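Local coordinates for protein RNA 2',3'-cyclic phosphodiesterase (Deinococcus radiodurans, PDB 5H7E) that belongs to the LigT-like phosphoesterases of the 2H clan, proteins built around a curled antiparallel sheet and named for a pair of histidine motifs, at residues 101-109 against 120-128; 7-18 against 148-159. All coordinates share one frame; numbering follows the deposited sequence.

Contact 1: 101-109 against 120-128. With SO4 (sulfate ion), chain D.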
loop_
_atom_site.group_PDB
_atom_site.type_symbol
_atom_site.label_atom_id
_atom_site.label_comp_id
_atom_site.label_asym_id
_atom_site.label_seq_id
_atom_site.Cartn_x
_atom_site.Cartn_y
_atom_site.Cartn_z
ATOM N N LEU A 101 7.680 10.091 2.058
ATOM C CA LEU A 101 7.113 8.746 1.838
ATOM C C LEU A 101 8.103 7.833 1.107
ATOM O O LEU A 101 8.251 6.658 1.476
ATOM C CB LEU A 101 5.801 8.846 1.093
ATOM C CG LEU A 101 5.137 7.480 0.785
ATOM C CD1 LEU A 101 4.794 6.707 2.067
ATOM C CD2 LEU A 101 3.885 7.809 0.060
ATOM N N THR A 102 8.751 8.319 0.039
ATOM C CA THR A 102 9.796 7.515 -0.596
ATOM C C THR A 102 10.917 7.170 0.379
ATOM O O THR A 102 11.371 6.022 0.423
ATOM C CB THR A 102 10.368 8.200 -1.818
ATOM O OG1 THR A 102 9.294 8.331 -2.769
ATOM C CG2 THR A 102 11.532 7.356 -2.412
ATOM N N GLU A 103 11.376 8.145 1.167
ATOM C CA GLU A 103 12.434 7.883 2.131
ATOM C C GLU A 103 12.003 6.822 3.136
ATOM O O GLU A 103 12.771 5.923 3.453
ATOM C CB GLU A 103 12.796 9.207 2.838
ATOM C CG GLU A 103 13.362 9.172 4.234
ATOM C CD GLU A 103 13.468 10.600 4.886
ATOM O OE1 GLU A 103 13.160 11.613 4.246
ATOM O OE2 GLU A 103 13.868 10.704 6.048
ATOM N N LEU A 104 10.774 6.889 3.602
ATOM C CA LEU A 104 10.288 5.862 4.540
ATOM C C LEU A 104 10.258 4.493 3.882
ATOM O O LEU A 104 10.720 3.502 4.456
ATOM C CB LEU A 104 8.902 6.237 5.052
ATOM C CG LEU A 104 8.241 5.191 5.989
ATOM C CD1 LEU A 104 9.069 5.014 7.258
ATOM C CD2 LEU A 104 6.861 5.766 6.340
ATOM N N ALA A 105 9.734 4.420 2.662
ATOM C CA ALA A 105 9.702 3.122 1.996
ATOM C C ALA A 105 11.089 2.564 1.765
ATOM O O ALA A 105 11.313 1.358 1.946
ATOM C CB ALA A 105 8.956 3.243 0.671
ATOM N N GLU A 106 12.045 3.416 1.350
ATOM C CA GLU A 106 13.370 2.887 1.074
ATOM C C GLU A 106 14.079 2.463 2.363
ATOM O O GLU A 106 14.824 1.466 2.354
ATOM C CB GLU A 106 14.219 3.905 0.304
ATOM C CG GLU A 106 13.589 4.247 -1.057
ATOM C CD GLU A 106 13.572 3.072 -2.054
ATOM O OE1 GLU A 106 12.950 3.227 -3.127
ATOM O OE2 GLU A 106 14.183 2.009 -1.792
ATOM N N ASN A 107 13.911 3.237 3.461
ATOM C CA ASN A 107 14.506 2.836 4.752
ATOM C C ASN A 107 13.881 1.537 5.245
ATOM O O ASN A 107 14.575 0.683 5.813
ATOM C CB ASN A 107 14.290 3.906 5.819
ATOM C CG ASN A 107 15.305 5.046 5.759
ATOM O OD1 ASN A 107 16.063 5.234 6.686
ATOM N ND2 ASN A 107 15.307 5.793 4.691
ATOM N N LEU A 108 12.561 1.392 5.052
ATOM C CA LEU A 108 11.879 0.173 5.464
ATOM C C LEU A 108 12.420 -1.026 4.695
ATOM O O LEU A 108 12.770 -2.067 5.278
ATOM C CB LEU A 108 10.374 0.398 5.224
ATOM C CG LEU A 108 9.488 -0.697 5.653
ATOM C CD1 LEU A 108 9.498 -0.774 7.219
ATOM C CD2 LEU A 108 8.091 -0.372 5.118
ATOM N N ARG A 109 12.508 -0.886 3.368
ATOM C CA ARG A 109 12.996 -1.990 2.544
ATOM C C ARG A 109 14.421 -2.348 2.916
ATOM O O ARG A 109 14.787 -3.538 2.957
ATOM C CB ARG A 109 12.876 -1.609 1.054
ATOM C CG ARG A 109 11.423 -1.536 0.639
ATOM C CD ARG A 109 11.338 -0.871 -0.735
ATOM N NE ARG A 109 9.956 -0.864 -1.201
ATOM C CZ ARG A 109 9.605 -0.957 -2.487
ATOM N NH1 ARG A 109 10.565 -1.015 -3.437
ATOM N NH2 ARG A 109 8.307 -0.999 -2.785
ATOM N N ASP A 120 9.234 -8.799 -1.847
ATOM C CA ASP A 120 8.877 -9.097 -3.228
ATOM C C ASP A 120 8.324 -7.803 -3.815
ATOM O O ASP A 120 7.132 -7.713 -4.149
ATOM C CB ASP A 120 7.863 -10.237 -3.302
ATOM C CG ASP A 120 7.485 -10.599 -4.721
ATOM O OD1 ASP A 120 8.298 -10.451 -5.625
ATOM O OD2 ASP A 120 6.349 -11.079 -4.904
ATOM N N ASP A 121 9.221 -6.827 -3.966
ATOM C CA ASP A 121 8.877 -5.463 -4.353
ATOM C C ASP A 121 9.388 -5.155 -5.751
ATOM O O ASP A 121 10.377 -5.731 -6.231
ATOM C CB ASP A 121 9.482 -4.422 -3.397
ATOM C CG ASP A 121 8.969 -4.544 -1.981
ATOM O OD1 ASP A 121 7.757 -4.818 -1.827
ATOM O OD2 ASP A 121 9.765 -4.380 -1.035
ATOM N N LEU A 122 8.659 -4.254 -6.411
ATOM C CA LEU A 122 9.168 -3.547 -7.585
ATOM C C LEU A 122 9.669 -2.159 -7.150
ATOM O O LEU A 122 9.537 -1.760 -5.983
ATOM C CB LEU A 122 8.085 -3.439 -8.661
ATOM C CG LEU A 122 7.463 -4.761 -9.139
ATOM C CD1 LEU A 122 6.346 -4.502 -10.146
ATOM C CD2 LEU A 122 8.524 -5.663 -9.742
ATOM N N ALA A 123 10.246 -1.398 -8.080
ATOM C CA ALA A 123 10.655 -0.029 -7.773
ATOM C C ALA A 123 9.510 0.714 -7.122
ATOM O O ALA A 123 8.364 0.576 -7.540
ATOM C CB ALA A 123 11.084 0.694 -9.068
ATOM N N PHE A 124 9.802 1.472 -6.054
ATOM C CA PHE A 124 8.733 2.109 -5.287
ATOM C C PHE A 124 8.111 3.248 -6.083
ATOM O O PHE A 124 8.818 4.145 -6.549
ATOM C CB PHE A 124 9.244 2.654 -3.958
ATOM C CG PHE A 124 8.163 3.275 -3.135
ATOM C CD1 PHE A 124 7.154 2.493 -2.613
ATOM C CD2 PHE A 124 8.161 4.631 -2.893
ATOM C CE1 PHE A 124 6.146 3.038 -1.863
ATOM C CE2 PHE A 124 7.180 5.200 -2.112
ATOM C CZ PHE A 124 6.139 4.409 -1.631
ATOM N N LYS A 125 6.791 3.205 -6.216
ATOM C CA LYS A 125 6.009 4.234 -6.902
ATOM C C LYS A 125 4.720 4.284 -6.106
ATOM O O LYS A 125 3.849 3.431 -6.314
ATOM C CB LYS A 125 5.716 3.865 -8.354
ATOM C CG LYS A 125 6.929 3.580 -9.208
ATOM C CD LYS A 125 7.713 4.802 -9.560
ATOM C CE LYS A 125 8.998 4.376 -10.301
ATOM N NZ LYS A 125 8.691 3.373 -11.379
ATOM N N ALA A 126 4.602 5.245 -5.198
ATOM C CA ALA A 126 3.493 5.223 -4.256
ATOM C C ALA A 126 2.162 5.365 -4.983
ATOM O O ALA A 126 1.982 6.262 -5.819
ATOM C CB ALA A 126 3.629 6.375 -3.269
ATOM N N HIS A 127 1.223 4.483 -4.658
ATOM C CA HIS A 127 -0.071 4.513 -5.338
ATOM C C HIS A 127 -1.085 3.789 -4.473
ATOM O O HIS A 127 -0.733 3.022 -3.556
ATOM C CB HIS A 127 -0.017 3.811 -6.705
ATOM C CG HIS A 127 0.301 2.344 -6.595
ATOM N ND1 HIS A 127 1.594 1.887 -6.394
ATOM C CD2 HIS A 127 -0.486 1.240 -6.663
ATOM C CE1 HIS A 127 1.581 0.556 -6.353
ATOM N NE2 HIS A 127 0.336 0.138 -6.516
ATOM N N ILE A 128 -2.363 4.021 -4.818
ATOM C CA ILE A 128 -3.479 3.183 -4.331
ATOM C C ILE A 128 -4.024 2.470 -5.550
ATOM O O ILE A 128 -4.523 3.117 -6.491
ATOM C CB ILE A 128 -4.574 4.027 -3.667
ATOM C CG1 ILE A 128 -3.994 4.800 -2.491
ATOM C CG2 ILE A 128 -5.758 3.134 -3.278
ATOM C CD1 ILE A 128 -4.974 5.950 -2.023
HETATM S S SO4 D . -0.550 -3.004 -4.512
HETATM O O1 SO4 D . -0.438 -4.438 -4.376
HETATM O O2 SO4 D . -0.418 -2.684 -5.946
HETATM O O3 SO4 D . -1.840 -2.669 -3.926
HETATM O O4 SO4 D . 0.481 -2.316 -3.820
HETATM O O HOH W 1 8.955 7.062 -5.905
HETATM O O HOH W 2 12.518 1.695 -5.193
HETATM O O HOH W 3 6.553 -1.039 -5.168
#

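Contact 2: 7-18 against 148-159. With SO4 (sulfate ion), chain E.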
loop_
_atom_site.group_PDB
_atom_site.type_symbol
_atom_site.label_atom_id
_atom_site.label_comp_id
_atom_site.label_asym_id
_atom_site.label_seq_id
_atom_site.Cartn_x
_atom_site.Cartn_y
_atom_site.Cartn_z
ATOM N N ARG A 7 2.071 -13.884 5.037
ATOM C CA ARG A 7 2.197 -12.861 3.996
ATOM C C ARG A 7 1.918 -11.534 4.656
ATOM O O ARG A 7 0.798 -11.315 5.150
ATOM C CB ARG A 7 1.210 -13.045 2.837
ATOM C CG ARG A 7 1.274 -14.378 2.152
ATOM C CD ARG A 7 0.276 -14.443 0.990
ATOM N NE ARG A 7 0.410 -15.711 0.291
ATOM C CZ ARG A 7 0.029 -15.904 -0.965
ATOM N NH1 ARG A 7 -0.512 -14.897 -1.649
ATOM N NH2 ARG A 7 0.193 -17.092 -1.540
ATOM N N LEU A 8 2.942 -10.669 4.706
ATOM C CA LEU A 8 2.800 -9.430 5.443
ATOM C C LEU A 8 3.081 -8.274 4.502
ATOM O O LEU A 8 3.735 -8.429 3.470
ATOM C CB LEU A 8 3.767 -9.305 6.616
ATOM C CG LEU A 8 3.663 -10.457 7.626
ATOM C CD1 LEU A 8 4.721 -10.242 8.729
ATOM C CD2 LEU A 8 2.278 -10.537 8.268
ATOM N N PHE A 9 2.570 -7.093 4.858
ATOM C CA PHE A 9 2.996 -5.918 4.105
ATOM C C PHE A 9 2.845 -4.695 4.984
ATOM O O PHE A 9 2.038 -4.680 5.903
ATOM C CB PHE A 9 2.232 -5.739 2.762
ATOM C CG PHE A 9 0.737 -5.621 2.902
ATOM C CD1 PHE A 9 -0.063 -6.765 3.016
ATOM C CD2 PHE A 9 0.138 -4.360 2.844
ATOM C CE1 PHE A 9 -1.451 -6.660 3.105
ATOM C CE2 PHE A 9 -1.246 -4.242 2.926
ATOM C CZ PHE A 9 -2.052 -5.366 3.049
ATOM N N TYR A 10 3.722 -3.713 4.757
ATOM C CA TYR A 10 3.630 -2.422 5.431
ATOM C C TYR A 10 2.899 -1.467 4.512
ATOM O O TYR A 10 3.183 -1.453 3.312
ATOM C CB TYR A 10 5.002 -1.855 5.679
ATOM C CG TYR A 10 5.850 -2.510 6.773
ATOM C CD1 TYR A 10 5.780 -2.090 8.081
ATOM C CD2 TYR A 10 6.761 -3.482 6.426
ATOM C CE1 TYR A 10 6.654 -2.648 9.087
ATOM C CE2 TYR A 10 7.597 -4.044 7.375
ATOM C CZ TYR A 10 7.561 -3.594 8.668
ATOM O OH TYR A 10 8.466 -4.178 9.549
ATOM N N ALA A 11 1.920 -0.759 5.058
ATOM C CA ALA A 11 1.164 0.138 4.174
ATOM C C ALA A 11 0.630 1.288 5.004
ATOM O O ALA A 11 0.495 1.198 6.226
ATOM C CB ALA A 11 0.002 -0.605 3.511
ATOM N N LEU A 12 0.217 2.352 4.308
ATOM C CA LEU A 12 -0.653 3.375 4.907
ATOM C C LEU A 12 -2.116 3.041 4.624
ATOM O O LEU A 12 -2.492 2.745 3.479
ATOM C CB LEU A 12 -0.358 4.772 4.326
ATOM C CG LEU A 12 1.119 5.177 4.319
ATOM C CD1 LEU A 12 1.204 6.634 3.723
ATOM C CD2 LEU A 12 1.626 5.219 5.752
ATOM N N ARG A 13 -2.930 3.071 5.674
ATOM C CA ARG A 13 -4.369 2.982 5.549
ATOM C C ARG A 13 -4.887 4.222 4.835
ATOM O O ARG A 13 -4.260 5.278 4.865
ATOM C CB ARG A 13 -4.956 2.895 6.952
ATOM C CG ARG A 13 -6.380 2.932 7.015
ATOM C CD ARG A 13 -6.845 3.147 8.475
ATOM N NE ARG A 13 -8.278 3.254 8.383
ATOM C CZ ARG A 13 -8.958 4.388 8.393
ATOM N NH1 ARG A 13 -8.350 5.555 8.590
ATOM N NH2 ARG A 13 -10.270 4.333 8.266
ATOM N N VAL A 14 -6.019 4.075 4.155
ATOM C CA VAL A 14 -6.636 5.184 3.423
ATOM C C VAL A 14 -7.966 5.472 4.101
ATOM O O VAL A 14 -8.797 4.546 4.234
ATOM C CB VAL A 14 -6.843 4.804 1.952
ATOM C CG1 VAL A 14 -7.460 5.966 1.190
ATOM C CG2 VAL A 14 -5.460 4.498 1.342
ATOM N N PRO A 15 -8.227 6.696 4.564
ATOM C CA PRO A 15 -9.425 6.971 5.343
ATOM C C PRO A 15 -10.656 7.177 4.466
ATOM O O PRO A 15 -10.577 7.290 3.245
ATOM C CB PRO A 15 -9.087 8.266 6.102
ATOM C CG PRO A 15 -8.064 8.966 5.132
ATOM C CD PRO A 15 -7.280 7.831 4.508
ATOM N N ALA A 16 -11.766 7.219 5.161
ATOM C CA ALA A 16 -13.075 7.220 4.499
ATOM C C ALA A 16 -13.235 8.389 3.551
ATOM O O ALA A 16 -13.915 8.279 2.522
ATOM C CB ALA A 16 -14.176 7.279 5.539
ATOM N N ASP A 17 -12.679 9.553 3.908
ATOM C CA ASP A 17 -12.897 10.688 3.018
ATOM C C ASP A 17 -12.116 10.586 1.743
ATOM O O ASP A 17 -12.350 11.401 0.823
ATOM C CB ASP A 17 -12.494 12.019 3.700
ATOM C CG ASP A 17 -13.381 12.363 4.868
ATOM O OD1 ASP A 17 -14.479 11.789 5.055
ATOM O OD2 ASP A 17 -13.016 13.273 5.673
ATOM N N ILE A 18 -11.208 9.617 1.659
ATOM C CA ILE A 18 -10.442 9.370 0.439
ATOM C C ILE A 18 -10.968 8.147 -0.294
ATOM O O ILE A 18 -11.069 8.159 -1.518
ATOM C CB ILE A 18 -8.939 9.211 0.777
ATOM C CG1 ILE A 18 -8.390 10.452 1.498
ATOM C CG2 ILE A 18 -8.130 8.887 -0.496
ATOM C CD1 ILE A 18 -8.384 11.740 0.608
ATOM N N SER A 148 -6.562 15.180 -0.125
ATOM C CA SER A 148 -5.380 14.780 0.627
ATOM C C SER A 148 -5.830 14.342 2.007
ATOM O O SER A 148 -6.963 14.631 2.441
ATOM C CB SER A 148 -4.386 15.933 0.753
ATOM O OG SER A 148 -4.986 17.013 1.423
ATOM N N TRP A 149 -4.916 13.661 2.731
ATOM C CA TRP A 149 -5.227 13.329 4.120
ATOM C C TRP A 149 -3.944 13.292 4.927
ATOM O O TRP A 149 -2.858 13.182 4.373
ATOM C CB TRP A 149 -5.922 11.974 4.292
ATOM C CG TRP A 149 -5.053 10.736 4.146
ATOM C CD1 TRP A 149 -4.641 9.945 5.197
ATOM C CD2 TRP A 149 -4.653 10.052 2.946
ATOM N NE1 TRP A 149 -3.966 8.863 4.718
ATOM C CE2 TRP A 149 -3.965 8.887 3.358
ATOM C CE3 TRP A 149 -4.791 10.302 1.553
ATOM C CZ2 TRP A 149 -3.418 7.972 2.439
ATOM C CZ3 TRP A 149 -4.243 9.382 0.651
ATOM C CH2 TRP A 149 -3.587 8.211 1.110
ATOM N N THR A 150 -4.095 13.284 6.241
ATOM C CA THR A 150 -2.954 13.178 7.154
ATOM C C THR A 150 -2.911 11.780 7.730
ATOM O O THR A 150 -3.881 11.328 8.362
ATOM C CB THR A 150 -3.068 14.211 8.272
ATOM O OG1 THR A 150 -3.008 15.515 7.704
ATOM C CG2 THR A 150 -1.875 14.078 9.225
ATOM N N ALA A 151 -1.828 11.061 7.429
ATOM C CA ALA A 151 -1.664 9.679 7.878
ATOM C C ALA A 151 -1.008 9.645 9.239
ATOM O O ALA A 151 0.147 10.064 9.354
ATOM C CB ALA A 151 -0.824 8.925 6.880
ATOM N N PRO A 152 -1.676 9.153 10.290
ATOM C CA PRO A 152 -1.077 9.191 11.628
ATOM C C PRO A 152 -0.073 8.090 11.895
ATOM O O PRO A 152 0.656 8.213 12.889
ATOM C CB PRO A 152 -2.292 9.086 12.555
ATOM C CG PRO A 152 -3.307 8.410 11.788
ATOM C CD PRO A 152 -3.083 8.724 10.318
ATOM N N GLY A 153 -0.009 7.047 11.068
ATOM C CA GLY A 153 0.902 5.967 11.397
ATOM C C GLY A 153 1.077 5.067 10.194
ATOM O O GLY A 153 0.472 5.266 9.145
ATOM N N LEU A 154 1.944 4.079 10.383
ATOM C CA LEU A 154 2.269 3.069 9.388
ATOM C C LEU A 154 1.675 1.781 9.915
ATOM O O LEU A 154 1.694 1.566 11.130
ATOM C CB LEU A 154 3.794 2.941 9.271
ATOM C CG LEU A 154 4.295 1.844 8.289
ATOM C CD1 LEU A 154 3.867 2.123 6.897
ATOM C CD2 LEU A 154 5.806 1.672 8.372
ATOM N N THR A 155 1.110 0.961 9.040
ATOM C CA THR A 155 0.466 -0.258 9.528
ATOM C C THR A 155 1.191 -1.478 8.970
ATOM O O THR A 155 1.540 -1.524 7.789
ATOM C CB THR A 155 -0.985 -0.281 9.124
ATOM O OG1 THR A 155 -1.672 0.847 9.723
ATOM C CG2 THR A 155 -1.661 -1.640 9.554
ATOM N N LEU A 156 1.365 -2.505 9.828
ATOM C CA LEU A 156 1.822 -3.805 9.353
ATOM C C LEU A 156 0.607 -4.723 9.248
ATOM O O LEU A 156 -0.067 -4.964 10.244
ATOM C CB LEU A 156 2.888 -4.373 10.297
ATOM C CG LEU A 156 3.378 -5.803 9.998
ATOM C CD1 LEU A 156 4.182 -5.820 8.708
ATOM C CD2 LEU A 156 4.284 -6.383 11.162
ATOM N N TYR A 157 0.294 -5.167 8.035
ATOM C CA TYR A 157 -0.861 -6.017 7.742
ATOM C C TYR A 157 -0.418 -7.441 7.497
ATOM O O TYR A 157 0.686 -7.696 6.992
ATOM C CB TYR A 157 -1.550 -5.530 6.455
ATOM C CG TYR A 157 -2.266 -4.219 6.557
ATOM C CD1 TYR A 157 -3.565 -4.176 7.074
ATOM C CD2 TYR A 157 -1.662 -3.041 6.141
ATOM C CE1 TYR A 157 -4.250 -2.958 7.128
ATOM C CE2 TYR A 157 -2.332 -1.818 6.220
ATOM C CZ TYR A 157 -3.621 -1.803 6.708
ATOM O OH TYR A 157 -4.264 -0.584 6.781
ATOM N N ARG A 158 -1.319 -8.379 7.779
ATOM C CA ARG A 158 -1.182 -9.738 7.287
ATOM C C ARG A 158 -2.271 -9.973 6.250
ATOM O O ARG A 158 -3.422 -9.596 6.464
ATOM C CB ARG A 158 -1.316 -10.726 8.401
ATOM C CG ARG A 158 -1.212 -12.160 7.948
ATOM C CD ARG A 158 -1.302 -13.070 9.118
ATOM N NE ARG A 158 -1.432 -14.439 8.651
ATOM C CZ ARG A 158 -1.745 -15.459 9.445
ATOM N NH1 ARG A 158 -1.915 -15.255 10.746
ATOM N NH2 ARG A 158 -1.854 -16.674 8.933
ATOM N N SER A 159 -1.917 -10.636 5.161
ATOM C CA SER A 159 -2.872 -11.006 4.128
ATOM C C SER A 159 -3.278 -12.468 4.255
ATOM O O SER A 159 -2.432 -13.354 4.380
ATOM C CB SER A 159 -2.277 -10.716 2.746
ATOM O OG SER A 159 -3.159 -11.174 1.732
HETATM S S SO4 E . -11.538 7.162 8.963
HETATM O O1 SO4 E . -10.154 7.374 9.426
HETATM O O2 SO4 E . -11.607 6.325 7.788
HETATM O O3 SO4 E . -12.245 6.432 10.009
HETATM O O4 SO4 E . -12.216 8.441 8.751
HETATM O O HOH W 4 -0.657 -14.789 5.734
HETATM O O HOH W 5 -3.539 6.801 6.889
HETATM O O HOH W 6 -1.583 3.292 8.309
#

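Contact 1: 101-109 against 120-128
Ala-105 sets its CB squarely over the middle of the Phe-124 ring, 3.6 Å from the centroid, a CH-pi contact; Ala-126 N lies above the opposite face toward the rim. At the ring's edge, near its plane, come Thr-102 OG1 and Arg-109 NH2. The Arg-109 guanidinium has Phe-124 CB over one face and the Asp-121 side chain over the other, with carboxylate and guanidinium stacked and their planes 13° apart. In this LigT-like fold, helix 101-114 connects strands 91-97 and 127-132, and residues 120-126 run back along the helix before entering the second strand. With CG anti to its own backbone N (chi1 -178°), Phe-124 carries its ring onto the helix, where Leu-101 meets its far end, CG to CZ at 4.0 Å, while Leu-101 CD2 touches Ala-126 CB. Arg-109 NH1 donates in its own plane to Leu-122 O at 2.8 Å, with a fairly straight N-H (160°). Asp-121 OD2 sits 3.5 Å from Arg-109 NE but well out of the guanidinium plane, so only charge links them; NE bonds to Leu-45 O instead, and the carboxylate is fixed by Ser-46 OG and Tyr-47 N. A water accepts from Phe-124 N and donates to Glu-106 OE1. His-127 and Thr-129 have the H-x-T pattern of the clan, and Thr-129 OG1 and Thr-44 OG1 share a sulfate with the histidine. The imidazole is gripped through both nitrogens, each partner near the ring plane: ND1 donates to Lys-125 O at 2.7 Å, and NE2 to sulfate O2 at 3.0 Å.

Contact 2: 7-18 against 148-159
Pro-15, at the N-cap position of helix 16-26, stands with its CD and CG over one face of the Trp-149 indole, CD 3.4 Å from the centroid of the five-membered ring and only 9° off the ring normal. Val-14 CA lies above the same face, also toward the rim, and Ile-18 CG1 packs on Trp-149 CE3 at 3.6 Å. A water in the indole plane takes the NE1 hydrogen and donates to Arg-13 O. The extended Arg-13 side chain leads away to a sulfate, NH1 donating to O1, and Ala-16 N in the first helical turn donates to O2 of the same ion at 2.8 Å. Earlier in the first segment, strand 7-13 pairs antiparallel with 153-159 in the curled sheet of the LigT-like fold. Phe-9 and Tyr-157 form a hydrogen-bonded pair, Phe-9 N to Tyr-157 O at 2.9 Å and Tyr-157 N to Phe-9 O at 2.8 Å; Ala-11 and Thr-155 form the next. With its CG wedged between backbone N and carbonyl carbon (chi1 58°), the Phe-9 ring lies over Tyr-157 CB, and the two rings run nearly parallel but slide past each other with scant overlap. Thr-155 CG2 lies over the centre of the Tyr-157 ring. On the reverse side of the sheet Leu-156 CD1 points at the centre of the Tyr-10 ring, 3.9 Å from its centroid, while the phenol OH of Tyr-10 bonds to Leu-59 O in helix 56-67.

How the contacts relate
From the N terminus, strand 6-13 leads into helix 16-26; it pairs early with strand 42-48, and on its other pairing with residues 148-159, which begin 130 positions after Ile-18, contact 2 closes a long loop. Contact 1 is nested inside it, closing a short excursion in which helix 101-114 is followed by residues that double back into strand 127-132. That strand and strand 148-160 come one after the other in the chain, and both belong to the same sheet. The contacts meet directly: Leu-108 CD2 packs on Tyr-10 CB at 3.5 Å, joining the helix to strand 6-13, while Ile-128 CD1 reaches Val-14 CG2 at 3.7 Å and also touches Trp-149.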